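Local atomic coordinates of phosphoprotein (Spring viremia of carp virus, PDB entry 7C5Z), a protein that probably serves viral RNA replication as polymerase cofactor and nucleoprotein chaperone, this chain being its dimeric central domain. Residues D67-D70 with L76-F79; L11-G14 with V18-S21. All blocks are in the same frame, centred on the assembly; numbering follows the deposited sequence.

Contact 1. Residues D67-D70 with L76-F79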
ATOM      1  N   ASP A  67      10.448  -6.578  -1.493  1.00 17.07           N
ATOM      2  CA  ASP A  67       9.903  -6.938  -2.801  1.00 18.74           C
ATOM      3  C   ASP A  67       8.442  -7.354  -2.689  1.00 18.91           C
ATOM      4  O   ASP A  67       7.932  -7.651  -1.608  1.00 19.91           O
ATOM      5  CB  ASP A  67      10.692  -8.068  -3.465  1.00 23.96           C
ATOM      6  CG  ASP A  67      10.596  -8.028  -4.992  1.00 29.90           C
ATOM      7  OD1 ASP A  67       9.997  -7.073  -5.558  1.00 28.43           O
ATOM      8  OD2 ASP A  67      11.130  -8.965  -5.628  1.00 36.22           O
ATOM      9  N   LEU A  68       7.782  -7.394  -3.840  1.00 19.18           N
ATOM     10  CA  LEU A  68       6.370  -7.724  -3.937  1.00 17.99           C
ATOM     11  C   LEU A  68       6.211  -8.915  -4.866  1.00 19.53           C
ATOM     12  O   LEU A  68       6.839  -8.960  -5.933  1.00 19.93           O
ATOM     13  CB  LEU A  68       5.578  -6.532  -4.475  1.00 18.95           C
ATOM     14  CG  LEU A  68       4.116  -6.781  -4.803  1.00 21.40           C
ATOM     15  CD1 LEU A  68       3.324  -6.963  -3.533  1.00 23.22           C
ATOM     16  CD2 LEU A  68       3.596  -5.613  -5.646  1.00 24.64           C
ATOM     17  N   PHE A  69       5.383  -9.876  -4.456  1.00 17.32           N
ATOM     18  CA  PHE A  69       5.052 -11.045  -5.267  1.00 16.95           C
ATOM     19  C   PHE A  69       3.567 -10.997  -5.615  1.00 18.77           C
ATOM     20  O   PHE A  69       2.706 -11.073  -4.727  1.00 18.61           O
ATOM     21  CB  PHE A  69       5.425 -12.339  -4.533  1.00 18.46           C
ATOM     22  CG  PHE A  69       6.903 -12.485  -4.322  1.00 20.00           C
ATOM     23  CD1 PHE A  69       7.700 -12.998  -5.331  1.00 24.33           C
ATOM     24  CD2 PHE A  69       7.503 -12.072  -3.152  1.00 23.46           C
ATOM     25  CE1 PHE A  69       9.073 -13.121  -5.165  1.00 27.10           C
ATOM     26  CE2 PHE A  69       8.879 -12.197  -2.978  1.00 25.63           C
ATOM     27  CZ  PHE A  69       9.661 -12.713  -3.988  1.00 26.05           C
ATOM     28  N   ASP A  70       3.280 -10.857  -6.906  1.00 19.38           N
ATOM     29  CA  ASP A  70       1.922 -10.744  -7.430  1.00 19.14           C
ATOM     30  C   ASP A  70       1.793 -11.749  -8.566  1.00 20.21           C
ATOM     31  O   ASP A  70       2.544 -11.667  -9.544  1.00 20.40           O
ATOM     32  CB  ASP A  70       1.680  -9.304  -7.909  1.00 18.41           C
ATOM     33  CG  ASP A  70       0.315  -9.088  -8.522  1.00 24.69           C
ATOM     34  OD1 ASP A  70      -0.507 -10.019  -8.587  1.00 24.11           O
ATOM     35  OD2 ASP A  70       0.076  -7.932  -8.946  1.00 28.04           O
ATOM     36  N   LEU A  76      -1.741 -10.905  -2.479  1.00 17.80           N
ATOM     37  CA  LEU A  76      -0.504 -10.169  -2.724  1.00 19.21           C
ATOM     38  C   LEU A  76       0.434 -10.439  -1.561  1.00 21.54           C
ATOM     39  O   LEU A  76      -0.008 -10.531  -0.412  1.00 21.15           O
ATOM     40  CB  LEU A  76      -0.748  -8.652  -2.854  1.00 18.51           C
ATOM     41  CG  LEU A  76      -1.617  -8.230  -4.053  1.00 18.48           C
ATOM     42  CD1 LEU A  76      -2.155  -6.805  -3.898  1.00 23.23           C
ATOM     43  CD2 LEU A  76      -0.833  -8.399  -5.361  1.00 19.84           C
ATOM     44  N   GLU A  77       1.724 -10.570  -1.840  1.00 17.14           N
ATOM     45  CA  GLU A  77       2.674 -10.950  -0.801  1.00 17.44           C
ATOM     46  C   GLU A  77       3.891 -10.039  -0.832  1.00 21.78           C
ATOM     47  O   GLU A  77       4.482  -9.823  -1.893  1.00 19.78           O
ATOM     48  CB  GLU A  77       3.093 -12.405  -0.979  1.00 20.07           C
ATOM     49  CG  GLU A  77       4.041 -12.908   0.066  1.00 23.04           C
ATOM     50  CD  GLU A  77       4.299 -14.382  -0.109  1.00 27.71           C
ATOM     51  OE1 GLU A  77       3.669 -15.175   0.610  1.00 29.26           O
ATOM     52  OE2 GLU A  77       5.121 -14.749  -0.984  1.00 30.19           O
ATOM     53  N   VAL A  78       4.269  -9.502   0.326  1.00 17.75           N
ATOM     54  CA  VAL A  78       5.434  -8.628   0.451  1.00 17.43           C
ATOM     55  C   VAL A  78       6.537  -9.387   1.183  1.00 20.00           C
ATOM     56  O   VAL A  78       6.269 -10.062   2.184  1.00 20.36           O
ATOM     57  CB  VAL A  78       5.081  -7.323   1.178  1.00 19.40           C
ATOM     58  CG1 VAL A  78       6.316  -6.452   1.371  1.00 22.66           C
ATOM     59  CG2 VAL A  78       4.031  -6.551   0.380  1.00 21.44           C
ATOM     60  N   PHE A  79       7.768  -9.299   0.669  1.00 17.35           N
ATOM     61  CA  PHE A  79       8.939  -9.894   1.309  1.00 16.36           C
ATOM     62  C   PHE A  79       9.767  -8.807   1.986  1.00 16.73           C
ATOM     63  O   PHE A  79      10.177  -7.831   1.345  1.00 18.15           O
ATOM     64  CB  PHE A  79       9.786 -10.667   0.294  1.00 17.15           C
ATOM     65  CG  PHE A  79      11.079 -11.168   0.844  1.00 20.59           C
ATOM     66  CD1 PHE A  79      11.107 -12.260   1.700  1.00 21.20           C
ATOM     67  CD2 PHE A  79      12.275 -10.545   0.508  1.00 22.44           C
ATOM     68  CE1 PHE A  79      12.308 -12.734   2.205  1.00 23.69           C
ATOM     69  CE2 PHE A  79      13.486 -11.015   1.022  1.00 24.47           C
ATOM     70  CZ  PHE A  79      13.502 -12.094   1.856  1.00 22.57           C
TER
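Strand 67-70 and residues 76-79 of strand 76-81 run antiparallel, the axes of these short segments 157° apart and 4.7 Å at closest approach, as the two arms of a β-hairpin at one edge of the four-stranded sheet of the central domain. Two hydrogen-bonded pairs, Asp67 with Phe79 and Phe69 with Glu77, supply four backbone bonds. The shortest, Phe69 N to Glu77 O, measures 2.7 Å. Between them Leu68 and Val78 form a non-hydrogen-bonded pair, and their side chains meet on the face turned to helix 41-62, Leu68 CD1 lying 4.0 Å from Val78 CG2. That methyl-bearing face extends to the partner subunit, whose Leu54 packs on Val78. Asp70 lies on the same face, alongside Leu76, whose CD2 approaches Asp70 CG to 3.4 Å; the carboxylate is nevertheless satisfied by Ser48 through OD2 and by Gln72 N through OD1.

Asp67, Phe69, Glu77 and Phe79 lie on the other face. The Glu77 carboxylate plane stands 83° from the Phe69 ring, and its OE1 makes a salt bridge to Arg32 on the adjoining strand. With CG anti to the carbonyl carbon (chi1 -65°), Phe69 carries its ring edge up to Phe79, Phe69 CE2 lying 3.7 Å from Phe79 CB, in the ring plane.

Contact 2. Residues L11-G14 with V18-S21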
ATOM      1  N   LEU A  11     -12.909  -8.933   2.742  1.00 24.83           N
ATOM      2  CA  LEU A  11     -11.908  -9.878   2.265  1.00 25.31           C
ATOM      3  C   LEU A  11     -11.890 -11.166   3.067  1.00 27.41           C
ATOM      4  O   LEU A  11     -11.012 -12.004   2.848  1.00 29.90           O
ATOM      5  CB  LEU A  11     -10.517  -9.246   2.323  1.00 23.92           C
ATOM      6  CG  LEU A  11     -10.352  -7.854   1.723  1.00 22.18           C
ATOM      7  CD1 LEU A  11      -8.931  -7.360   1.944  1.00 24.22           C
ATOM      8  CD2 LEU A  11     -10.689  -7.901   0.248  1.00 23.27           C
ATOM      9  N   GLY A  12     -12.814 -11.328   4.007  1.00 29.47           N
ATOM     10  CA  GLY A  12     -12.826 -12.481   4.891  1.00 29.76           C
ATOM     11  C   GLY A  12     -12.617 -12.151   6.350  1.00 32.50           C
ATOM     12  O   GLY A  12     -12.675 -13.063   7.189  1.00 33.28           O
ATOM     13  N   PHE A  13     -12.396 -10.885   6.705  1.00 27.44           N
ATOM     14  CA  PHE A  13     -12.119 -10.495   8.082  1.00 29.48           C
ATOM     15  C   PHE A  13     -13.174  -9.549   8.634  1.00 31.55           C
ATOM     16  O   PHE A  13     -13.017  -9.046   9.754  1.00 35.46           O
ATOM     17  CB  PHE A  13     -10.734  -9.848   8.181  1.00 31.55           C
ATOM     18  CG  PHE A  13      -9.683 -10.553   7.370  1.00 31.93           C
ATOM     19  CD1 PHE A  13      -9.107 -11.724   7.838  1.00 38.02           C
ATOM     20  CD2 PHE A  13      -9.286 -10.054   6.138  1.00 31.22           C
ATOM     21  CE1 PHE A  13      -8.147 -12.388   7.097  1.00 33.84           C
ATOM     22  CE2 PHE A  13      -8.323 -10.716   5.384  1.00 33.04           C
ATOM     23  CZ  PHE A  13      -7.754 -11.882   5.868  1.00 32.28           C
ATOM     24  N   GLY A  14     -14.233  -9.291   7.880  1.00 29.95           N
ATOM     25  CA  GLY A  14     -15.216  -8.298   8.241  1.00 34.86           C
ATOM     26  C   GLY A  14     -15.185  -7.132   7.274  1.00 35.81           C
ATOM     27  O   GLY A  14     -14.151  -6.831   6.665  1.00 29.01           O
ATOM     28  N   VAL A  18      -8.635  -5.087   6.654  1.00 24.90           N
ATOM     29  CA  VAL A  18      -7.515  -5.710   5.959  1.00 24.46           C
ATOM     30  C   VAL A  18      -6.634  -6.363   7.011  1.00 23.71           C
ATOM     31  O   VAL A  18      -6.218  -5.700   7.969  1.00 28.87           O
ATOM     32  CB  VAL A  18      -6.707  -4.682   5.147  1.00 23.77           C
ATOM     33  CG1 VAL A  18      -5.431  -5.329   4.604  1.00 26.11           C
ATOM     34  CG2 VAL A  18      -7.552  -4.093   4.019  1.00 25.11           C
HETATM   35  N   MSE A  19      -6.351  -7.649   6.836  1.00 24.66           N
HETATM   36  CA  MSE A  19      -5.484  -8.362   7.767  1.00 23.64           C
HETATM   37  C   MSE A  19      -4.358  -9.053   7.008  1.00 24.07           C
HETATM   38  O   MSE A  19      -4.613  -9.713   6.011  1.00 26.29           O
HETATM   39  CB  MSE A  19      -6.270  -9.415   8.560  1.00 26.90           C
HETATM   40  CG  MSE A  19      -7.242  -8.881   9.598  1.00 35.15           C
HETATM   41 SE   MSE A  19      -6.407  -7.933  11.095  1.00 62.87          SE
HETATM   42  CE  MSE A  19      -5.211  -9.335  11.664  1.00 22.93           C
ATOM     43  N   PRO A  20      -3.131  -8.907   7.489  1.00 19.94           N
ATOM     44  CA  PRO A  20      -1.994  -9.655   6.945  1.00 23.15           C
ATOM     45  C   PRO A  20      -1.816 -10.990   7.655  1.00 19.94           C
ATOM     46  O   PRO A  20      -2.303 -11.195   8.766  1.00 20.89           O
ATOM     47  CB  PRO A  20      -0.810  -8.721   7.248  1.00 22.66           C
ATOM     48  CG  PRO A  20      -1.213  -8.068   8.551  1.00 25.50           C
ATOM     49  CD  PRO A  20      -2.723  -7.936   8.525  1.00 24.50           C
ATOM     50  N   SER A  21      -1.137 -11.914   6.970  1.00 19.07           N
ATOM     51  CA  SER A  21      -0.680 -13.181   7.535  1.00 20.19           C
ATOM     52  C   SER A  21       0.838 -13.177   7.426  1.00 19.85           C
ATOM     53  O   SER A  21       1.376 -12.969   6.335  1.00 21.46           O
ATOM     54  CB  SER A  21      -1.286 -14.369   6.784  1.00 25.16           C
ATOM     55  OG  SER A  21      -0.819 -15.592   7.308  1.00 27.73           O
TER
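Phe13 and selenomethionine Met19 meet through first torsions in the same well: chi1 of -42° in Phe13 and -71° in Met19 sets each CG anti to its own carbonyl carbon and beside the backbone N. Both CA-CB bonds point toward the opposite segment, and the two side chains then cross at an angle. The evidence for a CH-pi contact is direct. Met19 CB stands 3.6 Å from the centroid of the Phe13 ring and only 6° off the ring normal, so it sits squarely over the centre of one face. Met19 CG reaches the same face nearer its root, 3.7 Å from Phe13 CG, while the Met19 backbone runs over the same face toward the outer end of the ring, with Met19 O 3.8 Å from Phe13 CZ. The chain bends at chi2 and again at chi3, so that the selenium-bearing end leads away from segment 11-14.

A second, slighter touch joins Leu11 to Val18, where one branch of each takes part: Leu11 CD1 lies 4.1 Å from Val18 CG2. No hydrogen bond crosses between 11-14 and 18-21, and the pairing buries 186 Å² in all, so this loop is held across its two arms by apolar and CH-pi contacts. Its first arm is secured by Asp10, whose OD1 accepts from both Gly12 N and Gly14 N and thereby gathers the backbone around a single carboxylate oxygen.

The whole arrangement is a loop that runs into strand 21-25, which begins at Ser21 and is an outermost strand of the sheet within this chain. Leu11 is buried against Leu36 and Val39 and against Leu46 of the second subunit, whereas Val18 packs on Tyr33 of strand 28-33 and on Lys49 from helix 41-62 of that same partner subunit.

Contact 1 lies closer to the middle of the domain, its centre about 7 Å from the chain centre against about 11 Å for contact 2, and four of its eight touching residues are buried. In contact 2 just one of four is buried and two are exposed. The chemistry follows: regular backbone bonding unites strands 67-70 and 76-81, while segments 11-14 and 18-21 meet through side chains and a ring face. Their nearest atoms are about 7 Å apart, yet Leu76 and Leu11 both pack on Leu36, and Tyr33 of strand 28-33 bonds through its backbone to Leu76 and packs on Val18. Both reach helix 41-62 of the second subunit, contact 1 through Val78 alone, contact 2 through Leu11, Val18 and Pro20.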